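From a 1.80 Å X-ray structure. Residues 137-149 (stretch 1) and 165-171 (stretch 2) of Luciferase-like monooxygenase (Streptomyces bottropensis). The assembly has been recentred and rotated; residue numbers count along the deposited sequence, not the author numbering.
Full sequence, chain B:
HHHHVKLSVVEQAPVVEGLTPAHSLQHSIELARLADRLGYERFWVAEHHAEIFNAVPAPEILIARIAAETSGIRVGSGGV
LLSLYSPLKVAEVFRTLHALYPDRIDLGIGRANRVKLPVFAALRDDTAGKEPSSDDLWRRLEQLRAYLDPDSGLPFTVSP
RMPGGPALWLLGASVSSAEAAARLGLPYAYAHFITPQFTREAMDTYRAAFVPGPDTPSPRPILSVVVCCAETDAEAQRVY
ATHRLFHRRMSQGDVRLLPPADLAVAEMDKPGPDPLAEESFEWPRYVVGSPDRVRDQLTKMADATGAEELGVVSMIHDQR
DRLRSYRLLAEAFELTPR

Stretch 1 (137-149) LWRRLEQLRAYLD
Stretch 2 165-171: GPALWLL

Helix 137-147 packs against strand 167-171 of the same chain, nearly antiparallel: the N-to-C directions differ by 172° and the axes approach to 10.7 Å, a spacing filled by side chains. The helix begins earlier in the chain and the strand continues later. Register is set by the CA pairs Leu141 CA to Leu170 CA at 9.1 Å, Arg145 CA to Leu168 CA at 8.0 Å and Leu148 CA to Gly165 CA at 7.1 Å, so the backbones draw together toward the C-terminal end of stretch 1.

Residues 137-147 keep phi/psi near -63/-41, with i to i-4 hydrogen bonds such as Leu141 N to Leu137 O (2.8 Å) and Arg145 N to Leu141 O (3.0 Å). Leu148 (-79/-5) still bonds through its N to Leu144 O (3.0 Å), whereas Asp149 (-104/106) has left helical geometry, its N bonding to Ala146 O (3.1 Å). In stretch 2, Gly165 is fully extended (179/178), Pro166 lies at -67/151 with a C-gamma endo pucker, and residues 167-171 are extended (phi -78 to -129, psi 120 to 145). Along this backbone the CA-to-CB bonds alternate: those of Pro166, Leu168 and Leu170 point toward the helix, those of Ala167 and Trp169 away.

Only apolar contacts cross between the stretches; no hydrogen bond does, and 365 Å² is buried, both sides summed. Leu168 (chi1 -88°, m; chi2 t) has the largest covered area, 98 Å². Its CD2 lies 3.7 Å from Leu144 CD2, its CD1 4.0 Å from Arg145 CB, and its CG 4.3 Å from Leu148 CD1. Leu148 (m, t) also places CD2 4.0 Å from Pro166 CG, a contact at the end where the backbones are closest. At the other end, Leu170 (t, p) sets CD1 4.2 Å from Leu141 CD2 and CD2 3.6 Å from Trp138 CZ3. Leu141 and Leu144, both t, p, point toward the strand and are buried, where branched aliphatic side chains fill space without leaving polar groups unpaired. Trp138 (chi1 -43°, m; chi2 137°) starts sideways, but its long indole brings the ring end to Leu170, which it meets obliquely.

Arg145 leaves sideways (chi1 t, chi2 t, chi3 -127°), offering its aliphatic base to Leu168 while its guanidinium makes hydrogen bonds elsewhere in the structure. Nearly one helical turn earlier, exposed Glu142 forms a long salt bridge, Glu142 OE2 to Arg145 NH1 at 3.7 Å, within stretch 1.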

# COMPACT_ATOMS: atom_id res chain seq x y z
N LEU B 137 -19.59 3.63 -10.91
CA LEU B 137 -18.73 4.20 -9.87
C LEU B 137 -19.54 4.50 -8.64
O LEU B 137 -19.13 4.16 -7.52
CB LEU B 137 -18.02 5.45 -10.37
CG LEU B 137 -17.13 6.16 -9.34
CD1 LEU B 137 -16.10 5.20 -8.76
CD2 LEU B 137 -16.43 7.36 -9.97
N TRP B 138 -20.74 5.08 -8.82
CA TRP B 138 -21.55 5.46 -7.66
C TRP B 138 -22.06 4.24 -6.91
O TRP B 138 -22.14 4.26 -5.67
CB TRP B 138 -22.73 6.37 -8.05
CG TRP B 138 -22.40 7.46 -9.03
CD1 TRP B 138 -23.15 7.84 -10.10
CD2 TRP B 138 -21.23 8.30 -9.05
NE1 TRP B 138 -22.54 8.86 -10.78
CE2 TRP B 138 -21.35 9.16 -10.16
CE3 TRP B 138 -20.09 8.41 -8.24
CZ2 TRP B 138 -20.38 10.13 -10.49
CZ3 TRP B 138 -19.12 9.37 -8.57
CH2 TRP B 138 -19.28 10.22 -9.69
N ARG B 139 -22.32 3.16 -7.63
CA ARG B 139 -22.62 1.88 -7.01
C ARG B 139 -21.44 1.31 -6.20
O ARG B 139 -21.62 0.82 -5.09
CB ARG B 139 -22.99 0.86 -8.07
CG ARG B 139 -23.57 -0.44 -7.53
CD ARG B 139 -23.65 -1.54 -8.58
NE ARG B 139 -24.59 -1.23 -9.67
CZ ARG B 139 -25.89 -1.57 -9.69
NH1 ARG B 139 -26.44 -2.22 -8.66
NH2 ARG B 139 -26.64 -1.25 -10.73
N ARG B 140 -20.25 1.36 -6.78
CA ARG B 140 -19.03 0.91 -6.07
C ARG B 140 -18.79 1.74 -4.82
O ARG B 140 -18.40 1.24 -3.78
CB ARG B 140 -17.82 1.04 -6.98
CG ARG B 140 -17.70 -0.04 -8.00
CD ARG B 140 -16.65 0.30 -9.04
NE ARG B 140 -16.64 -0.73 -10.04
CZ ARG B 140 -15.97 -1.86 -9.95
NH1 ARG B 140 -15.13 -2.08 -8.96
NH2 ARG B 140 -16.12 -2.77 -10.89
N LEU B 141 -19.06 3.02 -4.94
CA LEU B 141 -18.89 3.93 -3.85
C LEU B 141 -19.85 3.61 -2.68
O LEU B 141 -19.47 3.68 -1.51
CB LEU B 141 -19.09 5.36 -4.38
CG LEU B 141 -18.69 6.57 -3.58
CD1 LEU B 141 -17.30 6.47 -3.01
CD2 LEU B 141 -18.80 7.79 -4.50
N GLU B 142 -21.07 3.22 -3.00
CA GLU B 142 -22.02 2.73 -1.99
C GLU B 142 -21.54 1.43 -1.36
O GLU B 142 -21.66 1.23 -0.16
CB GLU B 142 -23.42 2.42 -2.60
CG GLU B 142 -24.56 2.90 -1.70
CD GLU B 142 -24.84 4.36 -1.90
OE1 GLU B 142 -25.69 4.69 -2.78
OE2 GLU B 142 -24.22 5.16 -1.16
N GLN B 143 -21.05 0.53 -2.19
CA GLN B 143 -20.50 -0.73 -1.69
C GLN B 143 -19.33 -0.47 -0.74
O GLN B 143 -19.20 -1.10 0.30
CB GLN B 143 -19.97 -1.57 -2.82
CG GLN B 143 -20.97 -2.31 -3.68
CD GLN B 143 -20.23 -3.24 -4.62
OE1 GLN B 143 -19.72 -2.81 -5.65
NE2 GLN B 143 -20.10 -4.51 -4.22
N LEU B 144 -18.46 0.45 -1.13
CA LEU B 144 -17.29 0.82 -0.29
C LEU B 144 -17.77 1.33 1.05
O LEU B 144 -17.26 0.95 2.08
CB LEU B 144 -16.45 1.86 -1.02
CG LEU B 144 -15.28 2.47 -0.28
CD1 LEU B 144 -14.35 1.40 0.25
CD2 LEU B 144 -14.56 3.42 -1.22
N ARG B 145 -18.72 2.26 1.02
CA ARG B 145 -19.25 2.85 2.27
C ARG B 145 -19.84 1.75 3.17
O ARG B 145 -19.62 1.77 4.37
CB ARG B 145 -20.27 3.96 1.90
CG ARG B 145 -20.76 4.91 2.96
CD ARG B 145 -21.81 5.82 2.31
NE ARG B 145 -21.54 7.23 2.51
CZ ARG B 145 -22.24 8.21 1.92
NH1 ARG B 145 -23.22 7.93 1.08
NH2 ARG B 145 -21.94 9.47 2.19
N ALA B 146 -20.50 0.76 2.57
CA ALA B 146 -21.06 -0.35 3.31
C ALA B 146 -19.96 -1.23 3.91
O ALA B 146 -20.06 -1.66 5.05
CB ALA B 146 -21.97 -1.20 2.42
N TYR B 147 -18.89 -1.47 3.16
CA TYR B 147 -17.79 -2.26 3.72
C TYR B 147 -17.11 -1.54 4.86
O TYR B 147 -16.62 -2.16 5.80
CB TYR B 147 -16.78 -2.62 2.65
CG TYR B 147 -17.23 -3.71 1.70
CD1 TYR B 147 -17.72 -4.92 2.17
CD2 TYR B 147 -17.10 -3.55 0.34
CE1 TYR B 147 -18.07 -5.93 1.30
CE2 TYR B 147 -17.46 -4.53 -0.54
CZ TYR B 147 -17.96 -5.71 -0.06
OH TYR B 147 -18.29 -6.67 -0.92
N LEU B 148 -17.09 -0.22 4.81
CA LEU B 148 -16.51 0.58 5.87
C LEU B 148 -17.44 0.74 7.10
O LEU B 148 -17.06 1.33 8.09
CB LEU B 148 -16.09 1.97 5.34
CG LEU B 148 -14.91 1.92 4.35
CD1 LEU B 148 -14.72 3.26 3.68
CD2 LEU B 148 -13.63 1.51 5.09
N ASP B 149 -18.66 0.23 7.00
CA ASP B 149 -19.62 0.26 8.15
C ASP B 149 -19.68 -1.12 8.75
O ASP B 149 -20.26 -2.05 8.16
CB ASP B 149 -21.01 0.69 7.66
CG ASP B 149 -22.08 0.65 8.76
OD1 ASP B 149 -21.73 0.41 9.94
OD2 ASP B 149 -23.25 0.87 8.43
N GLY B 165 -12.80 5.25 11.04
CA GLY B 165 -12.38 4.80 9.73
C GLY B 165 -11.85 5.94 8.92
O GLY B 165 -11.87 7.09 9.37
N PRO B 166 -11.40 5.64 7.70
CA PRO B 166 -10.95 6.69 6.82
C PRO B 166 -12.11 7.59 6.38
O PRO B 166 -13.21 7.10 6.22
CB PRO B 166 -10.39 5.92 5.62
CG PRO B 166 -11.15 4.67 5.60
CD PRO B 166 -11.35 4.32 7.05
N ALA B 167 -11.81 8.85 6.11
CA ALA B 167 -12.79 9.80 5.63
C ALA B 167 -12.95 9.70 4.10
O ALA B 167 -12.00 9.97 3.35
CB ALA B 167 -12.38 11.21 6.03
N LEU B 168 -14.17 9.39 3.66
CA LEU B 168 -14.48 9.28 2.24
C LEU B 168 -14.66 10.64 1.58
O LEU B 168 -15.47 11.47 2.04
CB LEU B 168 -15.79 8.52 2.05
CG LEU B 168 -15.75 7.00 1.94
CD1 LEU B 168 -17.16 6.44 1.71
CD2 LEU B 168 -14.82 6.51 0.81
N TRP B 169 -13.97 10.87 0.46
CA TRP B 169 -14.11 12.07 -0.35
C TRP B 169 -14.33 11.68 -1.80
O TRP B 169 -13.75 10.70 -2.29
CB TRP B 169 -12.83 12.94 -0.28
CG TRP B 169 -12.69 13.75 0.95
CD1 TRP B 169 -12.30 13.28 2.19
CD2 TRP B 169 -12.90 15.15 1.12
NE1 TRP B 169 -12.27 14.28 3.08
CE2 TRP B 169 -12.61 15.46 2.46
CE3 TRP B 169 -13.35 16.17 0.27
CZ2 TRP B 169 -12.75 16.73 2.96
CZ3 TRP B 169 -13.43 17.44 0.78
CH2 TRP B 169 -13.17 17.71 2.12
N LEU B 170 -15.14 12.46 -2.51
CA LEU B 170 -15.29 12.27 -3.95
C LEU B 170 -14.60 13.40 -4.68
O LEU B 170 -14.82 14.58 -4.38
CB LEU B 170 -16.76 12.24 -4.35
CG LEU B 170 -17.02 11.99 -5.82
CD1 LEU B 170 -16.36 10.69 -6.28
CD2 LEU B 170 -18.52 11.91 -6.10
N LEU B 171 -13.74 13.02 -5.61
CA LEU B 171 -13.06 13.97 -6.47
C LEU B 171 -13.75 13.97 -7.79
O LEU B 171 -14.04 12.90 -8.36
CB LEU B 171 -11.59 13.58 -6.69
CG LEU B 171 -10.64 13.92 -5.54
CD1 LEU B 171 -10.91 13.05 -4.29
CD2 LEU B 171 -9.23 13.76 -6.01